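Acyl-CoA thioesterase YbgC (Helicobacter pylori, PDB 2PZH) hydrolyses acyl-CoA thioesters, favouring long-chain fatty acyl-CoAs and benzoyl-CoA, as a hot-dog-fold homotetramer that may take part in phospholipid metabolism. Local coordinates at residues C5-Y9 with E10-S14; F34-Q38 with N39-E43. All coordinates share one frame; numbering follows the deposited sequence.

Interaction 1: residues C5-Y9 with E10-S14; sequences CRVYY and EDTDS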
loop_
_atom_site.group_PDB
_atom_site.type_symbol
_atom_site.label_atom_id
_atom_site.label_comp_id
_atom_site.label_asym_id
_atom_site.label_seq_id
_atom_site.Cartn_x
_atom_site.Cartn_y
_atom_site.Cartn_z
ATOM N N CYS A 5 -0.142 5.604 -15.883
ATOM C CA CYS A 5 -0.757 5.120 -14.643
ATOM C C CYS A 5 -1.976 5.976 -14.326
ATOM O O CYS A 5 -1.896 7.191 -14.385
ATOM C CB CYS A 5 0.245 5.261 -13.481
ATOM S SG CYS A 5 1.718 4.239 -13.671
ATOM N N ARG A 6 -3.103 5.354 -13.980
ATOM C CA ARG A 6 -4.257 6.098 -13.498
ATOM C C ARG A 6 -4.127 6.293 -11.978
ATOM O O ARG A 6 -3.636 5.395 -11.292
ATOM C CB ARG A 6 -5.539 5.320 -13.807
ATOM C CG ARG A 6 -6.790 5.968 -13.262
ATOM C CD ARG A 6 -7.248 7.102 -14.152
ATOM N NE ARG A 6 -7.848 6.582 -15.383
ATOM C CZ ARG A 6 -8.498 7.318 -16.278
ATOM N NH1 ARG A 6 -8.661 8.619 -16.092
ATOM N NH2 ARG A 6 -9.021 6.740 -17.360
ATOM N N VAL A 7 -4.540 7.454 -11.465
ATOM C CA VAL A 7 -4.563 7.685 -10.009
ATOM C C VAL A 7 -5.913 7.215 -9.467
ATOM O O VAL A 7 -6.964 7.749 -9.820
ATOM C CB VAL A 7 -4.360 9.183 -9.621
ATOM C CG1 VAL A 7 -4.519 9.363 -8.070
ATOM C CG2 VAL A 7 -3.006 9.685 -10.128
ATOM N N TYR A 8 -5.861 6.188 -8.624
ATOM C CA TYR A 8 -7.074 5.595 -8.040
ATOM C C TYR A 8 -7.213 5.977 -6.570
ATOM O O TYR A 8 -6.275 6.530 -5.984
ATOM C CB TYR A 8 -6.982 4.083 -8.123
ATOM C CG TYR A 8 -7.034 3.563 -9.530
ATOM C CD1 TYR A 8 -8.210 3.596 -10.255
ATOM C CD2 TYR A 8 -5.885 3.051 -10.135
ATOM C CE1 TYR A 8 -8.257 3.105 -11.576
ATOM C CE2 TYR A 8 -5.918 2.574 -11.445
ATOM C CZ TYR A 8 -7.107 2.614 -12.154
ATOM O OH TYR A 8 -7.126 2.125 -13.441
ATOM N N TYR A 9 -8.355 5.681 -5.960
ATOM C CA TYR A 9 -8.521 5.999 -4.506
ATOM C C TYR A 9 -7.390 5.468 -3.640
ATOM O O TYR A 9 -6.956 6.135 -2.695
ATOM C CB TYR A 9 -9.858 5.460 -3.972
ATOM C CG TYR A 9 -11.052 6.272 -4.390
ATOM C CD1 TYR A 9 -11.963 5.774 -5.318
ATOM C CD2 TYR A 9 -11.289 7.532 -3.851
ATOM C CE1 TYR A 9 -13.079 6.523 -5.712
ATOM C CE2 TYR A 9 -12.384 8.277 -4.243
ATOM C CZ TYR A 9 -13.276 7.771 -5.166
ATOM O OH TYR A 9 -14.360 8.540 -5.546
ATOM N N GLU A 10 -6.911 4.266 -3.957
ATOM C CA GLU A 10 -5.846 3.639 -3.172
ATOM C C GLU A 10 -4.554 4.490 -3.147
ATOM O O GLU A 10 -3.722 4.361 -2.234
ATOM C CB GLU A 10 -5.534 2.255 -3.731
ATOM C CG GLU A 10 -4.849 2.327 -5.083
ATOM C CD GLU A 10 -4.837 1.010 -5.839
ATOM O OE1 GLU A 10 -5.888 0.615 -6.375
ATOM O OE2 GLU A 10 -3.755 0.412 -5.940
ATOM N N ASP A 11 -4.398 5.340 -4.162
ATOM C CA ASP A 11 -3.194 6.135 -4.329
ATOM C C ASP A 11 -3.267 7.464 -3.608
ATOM O O ASP A 11 -2.259 8.143 -3.455
ATOM C CB ASP A 11 -3.007 6.453 -5.808
ATOM C CG ASP A 11 -2.688 5.215 -6.643
ATOM O OD1 ASP A 11 -1.971 4.310 -6.157
ATOM O OD2 ASP A 11 -3.145 5.167 -7.799
ATOM N N THR A 12 -4.468 7.867 -3.226
ATOM C CA THR A 12 -4.675 9.204 -2.686
ATOM C C THR A 12 -4.571 9.190 -1.163
ATOM O O THR A 12 -4.657 8.137 -0.539
ATOM C CB THR A 12 -6.063 9.775 -3.101
ATOM O OG1 THR A 12 -7.115 8.994 -2.506
ATOM C CG2 THR A 12 -6.228 9.745 -4.631
ATOM N N ASP A 13 -4.398 10.365 -0.577
ATOM C CA ASP A 13 -4.523 10.514 0.885
ATOM C C ASP A 13 -5.583 11.530 1.276
ATOM O O ASP A 13 -6.288 12.055 0.435
ATOM C CB ASP A 13 -3.191 10.878 1.537
ATOM C CG ASP A 13 -2.645 12.223 1.073
ATOM O OD1 ASP A 13 -3.389 13.092 0.547
ATOM O OD2 ASP A 13 -1.416 12.388 1.211
ATOM N N SER A 14 -5.713 11.781 2.582
ATOM C CA SER A 14 -6.795 12.624 3.090
ATOM C C SER A 14 -6.702 14.061 2.584
ATOM O O SER A 14 -7.688 14.795 2.586
ATOM C CB SER A 14 -6.761 12.618 4.620
ATOM O OG SER A 14 -5.524 13.152 5.056
#
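With CG turned away from its carbonyl carbon (chi1 -67°), D11 carries its carboxylate back beside Y8, while T12 holds OG1 between its own N and carbonyl carbon (chi1 65°), directed at Y9. The result closes a 3-10 turn in the loop that follows strand 3-6 of the hot-dog fold. Aspartate suits its place because its short carboxylate reaches back to the backbone: OD2 of D11 takes Y8 N through a nearly straight bond of 3.0 Å (176°), met on the anti side and somewhat out of the carboxylate plane. The 3-10 bond itself runs from D11 N to Y8 O at 2.9 Å. One turn step later Y9 O accepts from T12 N as well, at 3.1 Å. The methyl CG1 of V7 rests 3.9 Å from CG2 of T12, and the buried V7 also packs on L68 and Y26. The tyrosine hydroxyls and the carboxylate of E10 serve the third subunit instead, pairing Y8 with E33, Y9 with E43 and E10 with R29 there. D13, which follows T12, is the predicted active-site residue. The threonine hydroxyl completes the double grip on Y9 O: T12 OG1 lies 2.9 Å from it, on the same face of the carbonyl as T12 N.

Interaction 2: residues F34-Q38 with N39-E43; sequences FFFKQ and NVLPE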
loop_
_atom_site.group_PDB
_atom_site.type_symbol
_atom_site.label_atom_id
_atom_site.label_comp_id
_atom_site.label_asym_id
_atom_site.label_seq_id
_atom_site.Cartn_x
_atom_site.Cartn_y
_atom_site.Cartn_z
ATOM N N PHE A 34 9.597 -2.471 -18.525
ATOM C CA PHE A 34 10.587 -2.578 -19.617
ATOM C C PHE A 34 11.069 -4.027 -19.771
ATOM O O PHE A 34 11.321 -4.502 -20.899
ATOM C CB PHE A 34 11.792 -1.662 -19.383
ATOM C CG PHE A 34 11.538 -0.218 -19.726
ATOM C CD1 PHE A 34 11.316 0.174 -21.042
ATOM C CD2 PHE A 34 11.536 0.749 -18.735
ATOM C CE1 PHE A 34 11.088 1.507 -21.354
ATOM C CE2 PHE A 34 11.306 2.078 -19.037
ATOM C CZ PHE A 34 11.092 2.463 -20.350
ATOM N N PHE A 35 11.211 -4.722 -18.640
ATOM C CA PHE A 35 11.603 -6.114 -18.672
ATOM C C PHE A 35 10.414 -6.969 -19.063
ATOM O O PHE A 35 10.521 -7.791 -19.957
ATOM C CB PHE A 35 12.171 -6.574 -17.339
ATOM C CG PHE A 35 13.459 -5.905 -16.966
ATOM C CD1 PHE A 35 14.666 -6.573 -17.107
ATOM C CD2 PHE A 35 13.463 -4.610 -16.470
ATOM C CE1 PHE A 35 15.862 -5.964 -16.751
ATOM C CE2 PHE A 35 14.661 -3.988 -16.113
ATOM C CZ PHE A 35 15.861 -4.668 -16.260
ATOM N N PHE A 36 9.279 -6.790 -18.391
ATOM C CA PHE A 36 8.085 -7.570 -18.742
ATOM C C PHE A 36 7.781 -7.510 -20.243
ATOM O O PHE A 36 7.357 -8.518 -20.835
ATOM C CB PHE A 36 6.860 -7.109 -17.950
ATOM C CG PHE A 36 6.992 -7.274 -16.446
ATOM C CD1 PHE A 36 7.818 -8.227 -15.897
ATOM C CD2 PHE A 36 6.228 -6.484 -15.590
ATOM C CE1 PHE A 36 7.938 -8.366 -14.501
ATOM C CE2 PHE A 36 6.319 -6.629 -14.212
ATOM C CZ PHE A 36 7.179 -7.568 -13.666
ATOM N N LYS A 37 7.992 -6.346 -20.860
ATOM C CA LYS A 37 7.697 -6.183 -22.290
ATOM C C LYS A 37 8.669 -6.941 -23.210
ATOM O O LYS A 37 8.382 -7.122 -24.403
ATOM C CB LYS A 37 7.591 -4.703 -22.679
ATOM C CG LYS A 37 6.257 -4.093 -22.275
ATOM C CD LYS A 37 6.084 -2.658 -22.780
ATOM C CE LYS A 37 4.721 -2.121 -22.357
ATOM N NZ LYS A 37 4.485 -0.734 -22.850
ATOM N N GLN A 38 9.791 -7.391 -22.648
ATOM C CA GLN A 38 10.737 -8.266 -23.343
ATOM C C GLN A 38 10.621 -9.684 -22.792
ATOM O O GLN A 38 11.542 -10.502 -22.914
ATOM C CB GLN A 38 12.172 -7.752 -23.187
ATOM C CG GLN A 38 12.344 -6.280 -23.552
ATOM C CD GLN A 38 12.137 -5.999 -25.032
ATOM O OE1 GLN A 38 12.394 -6.852 -25.876
ATOM N NE2 GLN A 38 11.679 -4.790 -25.352
ATOM N N ASN A 39 9.485 -9.951 -22.156
ATOM C CA ASN A 39 9.120 -11.285 -21.669
ATOM C C ASN A 39 10.057 -11.859 -20.614
ATOM O O ASN A 39 10.244 -13.076 -20.527
ATOM C CB ASN A 39 8.964 -12.261 -22.837
ATOM C CG ASN A 39 8.027 -11.741 -23.910
ATOM O OD1 ASN A 39 8.183 -12.062 -25.088
ATOM N ND2 ASN A 39 7.056 -10.935 -23.514
ATOM N N VAL A 40 10.644 -10.980 -19.805
ATOM C CA VAL A 40 11.522 -11.428 -18.729
ATOM C C VAL A 40 11.178 -10.703 -17.434
ATOM O O VAL A 40 10.518 -9.658 -17.457
ATOM C CB VAL A 40 13.019 -11.237 -19.083
ATOM C CG1 VAL A 40 13.417 -12.152 -20.238
ATOM C CG2 VAL A 40 13.323 -9.783 -19.424
ATOM N N LEU A 41 11.606 -11.270 -16.308
ATOM C CA LEU A 41 11.512 -10.580 -15.027
ATOM C C LEU A 41 12.822 -9.817 -14.819
ATOM O O LEU A 41 13.853 -10.189 -15.395
ATOM C CB LEU A 41 11.275 -11.580 -13.883
ATOM C CG LEU A 41 10.101 -12.564 -13.982
ATOM C CD1 LEU A 41 9.985 -13.410 -12.708
ATOM C CD2 LEU A 41 8.778 -11.868 -14.265
ATOM N N PRO A 42 12.792 -8.730 -14.022
ATOM C CA PRO A 42 14.019 -7.958 -13.774
ATOM C C PRO A 42 14.912 -8.597 -12.714
ATOM O O PRO A 42 15.426 -7.912 -11.823
ATOM C CB PRO A 42 13.492 -6.609 -13.292
ATOM C CG PRO A 42 12.191 -6.921 -12.654
ATOM C CD PRO A 42 11.626 -8.144 -13.335
ATOM N N GLU A 43 15.092 -9.906 -12.834
ATOM C CA GLU A 43 15.927 -10.686 -11.926
ATOM C C GLU A 43 16.280 -11.966 -12.665
ATOM O O GLU A 43 15.611 -12.321 -13.644
ATOM C CB GLU A 43 15.159 -11.010 -10.639
ATOM C CG GLU A 43 13.749 -11.540 -10.879
ATOM C CD GLU A 43 13.028 -11.954 -9.600
ATOM O OE1 GLU A 43 13.300 -13.068 -9.090
ATOM O OE2 GLU A 43 12.164 -11.184 -9.125
#
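F35 and F36 offer carbonyls at the C-terminal end of helix 22-36 to V40 and N39 in a Schellman motif. N39 makes the reversal possible: it takes up a positive phi (62°), which asparagine tolerates better than most residues. Its N then donates to F36 O at 2.9 Å, closing a type I beta turn, and V40 N reaches F35 O at 3.2 Å in a fairly straight bond (167°). F35 O is doubly satisfied, for Q38 N also binds it, at 2.8 Å, from the opposite face of the carbonyl. V40 O is near F36 too, but the meeting is a CA-H...O contact, with F36 CA 3.5 Å from V40 O.

The apolar side chains follow the same reversal. CB of F35 packs 4.0 Å from CG2 of V40, the hydrophobic pairing that commonly accompanies a Schellman motif. P42 lies over one face of the F35 ring, its CB only 13° off the ring normal in a CH-pi contact; proline suits this face because its ring C-H groups, slightly polarised by the adjacent nitrogen, pack well on an aromatic ring. The F35 ring also meets F128 edge-to-face. F36 turns its CE1 toward CD2 of L41, 3.6 Å away.

N39 and E43 find polar partners beyond the turn. The amide ND2 of N39 makes a weak hydrogen bond to A94 O of the third subunit. E43 divides its carboxylate, OE1 forming a salt bridge with R116 and OE2 accepting from Y9 OH of the third subunit; the two oxygens of a carboxylate can serve two partners at once. P42 is itself the centre of an inverse gamma turn, whose weak bond runs from E43 N to L41 O over 2.9 Å.

In the fold
From the N terminus, strand 3-6 runs into interaction 1, a 3-10 turn whose second segment holds the predicted active-site residue D13. The chain then enters helix 22-36, the long helix of the hot-dog fold, and interaction 2 ends that helix and starts the path to strands 43-44 and 47-58. The two contacts are thus in series: neither nests in nor crosses the other. The centres of interactions 1 and 2 lie 26 Å apart, and the nearest atoms of interactions 1 and 2 about 10 Å apart, so they do not touch within one chain. They are connected through the tetramer instead, since residues 6-10 of one subunit meet helix 22-36 and E43 of the third subunit.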